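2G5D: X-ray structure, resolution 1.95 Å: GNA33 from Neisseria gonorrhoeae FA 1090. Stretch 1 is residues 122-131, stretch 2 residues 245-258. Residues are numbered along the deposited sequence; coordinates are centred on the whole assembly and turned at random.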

# COMPACT_ATOMS: atom_id res chain seq x y z
N TYR A 122 -4.98 -1.37 5.93
CA TYR A 122 -4.42 -1.09 7.25
C TYR A 122 -3.11 -1.82 7.52
O TYR A 122 -2.69 -2.69 6.76
CB TYR A 122 -5.46 -1.42 8.35
CG TYR A 122 -5.51 -2.87 8.77
CD1 TYR A 122 -5.10 -3.26 10.04
CD2 TYR A 122 -5.99 -3.85 7.89
CE1 TYR A 122 -5.14 -4.59 10.42
CE2 TYR A 122 -6.04 -5.17 8.26
CZ TYR A 122 -5.62 -5.54 9.52
OH TYR A 122 -5.69 -6.85 9.87
N GLU A 123 -2.46 -1.43 8.62
CA GLU A 123 -1.25 -2.07 9.09
C GLU A 123 -1.56 -3.02 10.25
O GLU A 123 -1.91 -2.58 11.34
CB GLU A 123 -0.21 -1.02 9.50
CG GLU A 123 1.12 -1.66 9.93
CD GLU A 123 2.13 -0.66 10.47
OE1 GLU A 123 1.77 0.51 10.70
OE2 GLU A 123 3.29 -1.06 10.68
N PRO A 124 -1.44 -4.34 10.02
CA PRO A 124 -1.78 -5.26 11.13
C PRO A 124 -0.78 -5.25 12.29
O PRO A 124 0.42 -5.03 12.10
CB PRO A 124 -1.81 -6.63 10.46
CG PRO A 124 -0.94 -6.49 9.25
CD PRO A 124 -1.01 -5.06 8.81
N VAL A 125 -1.31 -5.47 13.50
CA VAL A 125 -0.54 -5.81 14.70
C VAL A 125 -0.69 -7.31 14.96
O VAL A 125 -1.79 -7.84 14.95
CB VAL A 125 -0.99 -4.97 15.95
CG1 VAL A 125 -0.28 -5.43 17.24
CG2 VAL A 125 -0.72 -3.53 15.72
N LEU A 126 0.41 -8.02 15.15
CA LEU A 126 0.28 -9.43 15.53
C LEU A 126 1.18 -9.81 16.68
O LEU A 126 2.31 -9.35 16.76
CB LEU A 126 0.44 -10.39 14.32
CG LEU A 126 1.46 -10.24 13.19
CD1 LEU A 126 1.72 -11.59 12.55
CD2 LEU A 126 0.98 -9.20 12.12
N LYS A 127 0.66 -10.63 17.58
CA LYS A 127 1.44 -11.14 18.71
C LYS A 127 2.66 -11.92 18.21
O LYS A 127 2.59 -12.68 17.25
CB LYS A 127 0.57 -12.03 19.60
CG LYS A 127 -0.59 -11.33 20.28
CD LYS A 127 -1.46 -12.36 21.00
CE LYS A 127 -2.48 -11.71 21.90
NZ LYS A 127 -3.11 -12.72 22.80
N GLY A 128 3.80 -11.69 18.86
CA GLY A 128 5.05 -12.30 18.43
C GLY A 128 6.20 -11.90 19.33
O GLY A 128 5.97 -11.35 20.40
N ASP A 129 7.42 -12.17 18.89
CA ASP A 129 8.61 -11.85 19.68
C ASP A 129 9.82 -11.62 18.77
O ASP A 129 9.79 -11.94 17.60
CB ASP A 129 8.91 -12.98 20.69
CG ASP A 129 9.25 -12.47 22.09
OD1 ASP A 129 9.92 -11.42 22.24
OD2 ASP A 129 8.85 -13.14 23.07
N GLY A 130 10.89 -11.05 19.33
CA GLY A 130 12.16 -10.90 18.61
C GLY A 130 12.97 -12.18 18.64
O GLY A 130 14.03 -12.26 18.02
N ARG A 131 12.44 -13.18 19.36
CA ARG A 131 13.07 -14.48 19.56
C ARG A 131 12.06 -15.57 19.29
O ARG A 131 10.85 -15.33 19.26
CB ARG A 131 13.44 -14.66 21.02
CG ARG A 131 14.83 -14.30 21.42
CD ARG A 131 14.93 -14.47 22.94
NE ARG A 131 13.73 -13.93 23.60
CZ ARG A 131 12.98 -14.56 24.51
NH1 ARG A 131 13.28 -15.79 24.91
NH2 ARG A 131 11.91 -13.95 25.02
N SER A 245 3.12 -5.02 5.19
CA SER A 245 3.84 -4.55 6.37
C SER A 245 3.07 -4.89 7.63
O SER A 245 1.89 -5.25 7.60
CB SER A 245 4.08 -3.04 6.29
OG SER A 245 2.84 -2.36 6.21
N GLY A 246 3.75 -4.79 8.76
CA GLY A 246 3.08 -5.04 10.00
C GLY A 246 3.96 -4.71 11.18
O GLY A 246 5.03 -4.12 11.04
N ARG A 247 3.49 -5.13 12.35
CA ARG A 247 4.11 -4.78 13.60
C ARG A 247 3.92 -5.97 14.52
O ARG A 247 2.79 -6.41 14.74
CB ARG A 247 3.39 -3.54 14.15
CG ARG A 247 4.26 -2.51 14.76
CD ARG A 247 3.43 -1.34 15.22
NE ARG A 247 3.11 -0.43 14.13
CZ ARG A 247 2.84 0.86 14.29
NH1 ARG A 247 2.83 1.40 15.50
NH2 ARG A 247 2.56 1.62 13.23
N LEU A 248 5.01 -6.51 15.05
CA LEU A 248 4.91 -7.54 16.09
C LEU A 248 4.67 -6.88 17.45
O LEU A 248 5.35 -5.92 17.79
CB LEU A 248 6.16 -8.43 16.16
CG LEU A 248 6.58 -9.23 14.92
CD1 LEU A 248 7.91 -9.94 15.21
CD2 LEU A 248 5.50 -10.23 14.44
N LYS A 249 3.68 -7.37 18.20
CA LYS A 249 3.47 -6.89 19.56
C LYS A 249 3.97 -7.95 20.52
O LYS A 249 3.36 -9.01 20.65
CB LYS A 249 2.00 -6.54 19.84
CG LYS A 249 1.71 -6.04 21.26
CD LYS A 249 0.59 -5.00 21.27
CE LYS A 249 0.44 -4.33 22.62
NZ LYS A 249 0.13 -2.88 22.48
N THR A 250 5.11 -7.65 21.17
CA THR A 250 5.80 -8.61 22.05
C THR A 250 5.00 -8.78 23.35
O THR A 250 4.19 -7.92 23.68
CB THR A 250 7.28 -8.19 22.33
OG1 THR A 250 7.33 -7.08 23.23
CG2 THR A 250 8.02 -7.85 21.01
N PRO A 251 5.22 -9.90 24.09
CA PRO A 251 4.42 -10.15 25.30
C PRO A 251 4.37 -8.99 26.33
O PRO A 251 3.42 -8.91 27.12
CB PRO A 251 5.06 -11.40 25.90
CG PRO A 251 5.67 -12.11 24.72
CD PRO A 251 6.18 -11.00 23.85
N SER A 252 5.38 -8.12 26.30
CA SER A 252 5.44 -6.98 27.22
C SER A 252 4.81 -5.70 26.65
O SER A 252 4.77 -4.66 27.32
CB SER A 252 6.89 -6.71 27.67
OG SER A 252 7.73 -6.50 26.55
N GLY A 253 4.30 -5.78 25.42
CA GLY A 253 3.61 -4.65 24.79
C GLY A 253 4.46 -3.80 23.86
O GLY A 253 3.97 -2.81 23.32
N LYS A 254 5.73 -4.18 23.67
CA LYS A 254 6.62 -3.48 22.73
C LYS A 254 6.25 -3.79 21.28
O LYS A 254 5.58 -4.78 21.00
CB LYS A 254 8.08 -3.88 22.95
CG LYS A 254 8.82 -3.04 23.97
CD LYS A 254 8.65 -3.59 25.36
CE LYS A 254 9.56 -2.91 26.36
NZ LYS A 254 9.29 -3.46 27.69
N TYR A 255 6.70 -2.94 20.37
CA TYR A 255 6.47 -3.16 18.96
C TYR A 255 7.79 -3.42 18.25
O TYR A 255 8.77 -2.72 18.49
CB TYR A 255 5.75 -1.96 18.32
CG TYR A 255 4.31 -1.80 18.77
CD1 TYR A 255 3.88 -0.62 19.41
CD2 TYR A 255 3.38 -2.82 18.57
CE1 TYR A 255 2.54 -0.48 19.82
CE2 TYR A 255 2.06 -2.69 18.97
CZ TYR A 255 1.64 -1.52 19.60
OH TYR A 255 0.32 -1.42 19.99
N ILE A 256 7.80 -4.45 17.40
CA ILE A 256 8.86 -4.65 16.42
C ILE A 256 8.26 -4.34 15.04
O ILE A 256 7.34 -5.03 14.59
CB ILE A 256 9.46 -6.09 16.47
CG1 ILE A 256 10.22 -6.30 17.79
CG2 ILE A 256 10.38 -6.34 15.30
CD1 ILE A 256 10.46 -7.76 18.16
N ARG A 257 8.77 -3.29 14.41
CA ARG A 257 8.19 -2.76 13.19
C ARG A 257 8.80 -3.44 11.97
O ARG A 257 10.02 -3.50 11.81
CB ARG A 257 8.36 -1.24 13.13
CG ARG A 257 7.90 -0.51 14.40
CD ARG A 257 7.55 0.96 14.14
NE ARG A 257 6.55 1.09 13.08
CZ ARG A 257 6.75 1.68 11.90
NH1 ARG A 257 7.93 2.24 11.61
NH2 ARG A 257 5.77 1.72 11.01
N ILE A 258 7.93 -3.98 11.12
CA ILE A 258 8.32 -4.80 9.99
C ILE A 258 7.75 -4.18 8.70
O ILE A 258 6.54 -3.96 8.58
CB ILE A 258 7.84 -6.29 10.19
CG1 ILE A 258 8.39 -6.88 11.50
CG2 ILE A 258 8.26 -7.17 9.05
CD1 ILE A 258 9.92 -6.85 11.61

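Strand 125-129 lies beside strand 246-249 in parallel register, with Val125 opposite Arg247, Leu126 opposite Leu248 and Lys127 opposite Lys249 at CA-CA separations of 4.9, 5.0 and 4.8 Å. The strand axes diverge by 50°, a marked twist, yet the backbone ladder survives it. Leu126 is its centre: its N donates to Arg247 O (2.9 Å, N-H...O angle 166°), and its O accepts from Lys249 N (2.8 Å, 164°). Because a parallel pair staggers its bonds, Leu126 thus joins the residues flanking its partner Leu248. Both ends of the ladder are looser. Gly128 N reaches Lys249 O at 3.3 Å and 150°, while Arg247 N to Pro124 O is a weak bond, 3.1 Å long but bent to 127°.

Alpha hydrogens supplement these bonds. Leu126 O also receives Leu248 CA at 3.2 Å, and Gly128 O receives Thr250 CA at 3.2 Å with a nearly linear 175° at the hydrogen. On the far side of 246-249, Leu248 exchanges backbone bonds with Ile256: Leu248 N to Ile256 O is 2.8 Å, and Ile256 N to Leu248 O is 2.9 Å. The strand is therefore central, its amides alternately serving two neighbours. One acceptor is left out. Ser245 O is buried by the contact, with Pro124 CD 3.1 Å away, but has no polar partner in the model; proline offers it no amide hydrogen.

The buried charge of Glu123 is answered chiefly by Arg247. Its extended side chain brings OE1 to 2.9 Å from Arg247 NH2, at the edge of the guanidinium near its plane, and the 156° angle supports a hydrogen-bonded salt bridge. Arg257 adds a longer ionic contact, Glu123 OE2 to Arg257 NH2 at 3.7 Å; Arg257 NH2 finds its hydrogen bond elsewhere in the structure.

Apolar packing occupies both faces of the sheet. On the face carrying Val125, Arg247 and Lys249, Val125 CG1 lies 3.6 Å from Lys249 CB and 4.0 Å from Tyr255 CE2, at the edge of the tyrosine ring. The end of the Lys249 side chain leads away from strand 125-129, and its NZ donates to Tyr255 OH at 2.9 Å. On the other face, Leu126 CG meets Leu248 CD2 at 4.2 Å. An ideal CB on Gly128 would sit just 3.1 Å from Leu248 CD2, so the bare glycine leaves room for that methyl. Beyond it, Gly130 N approaches Ile256 CD1 (3.5 Å) but is satisfied locally by Asp129 OD1 at 3.1 Å.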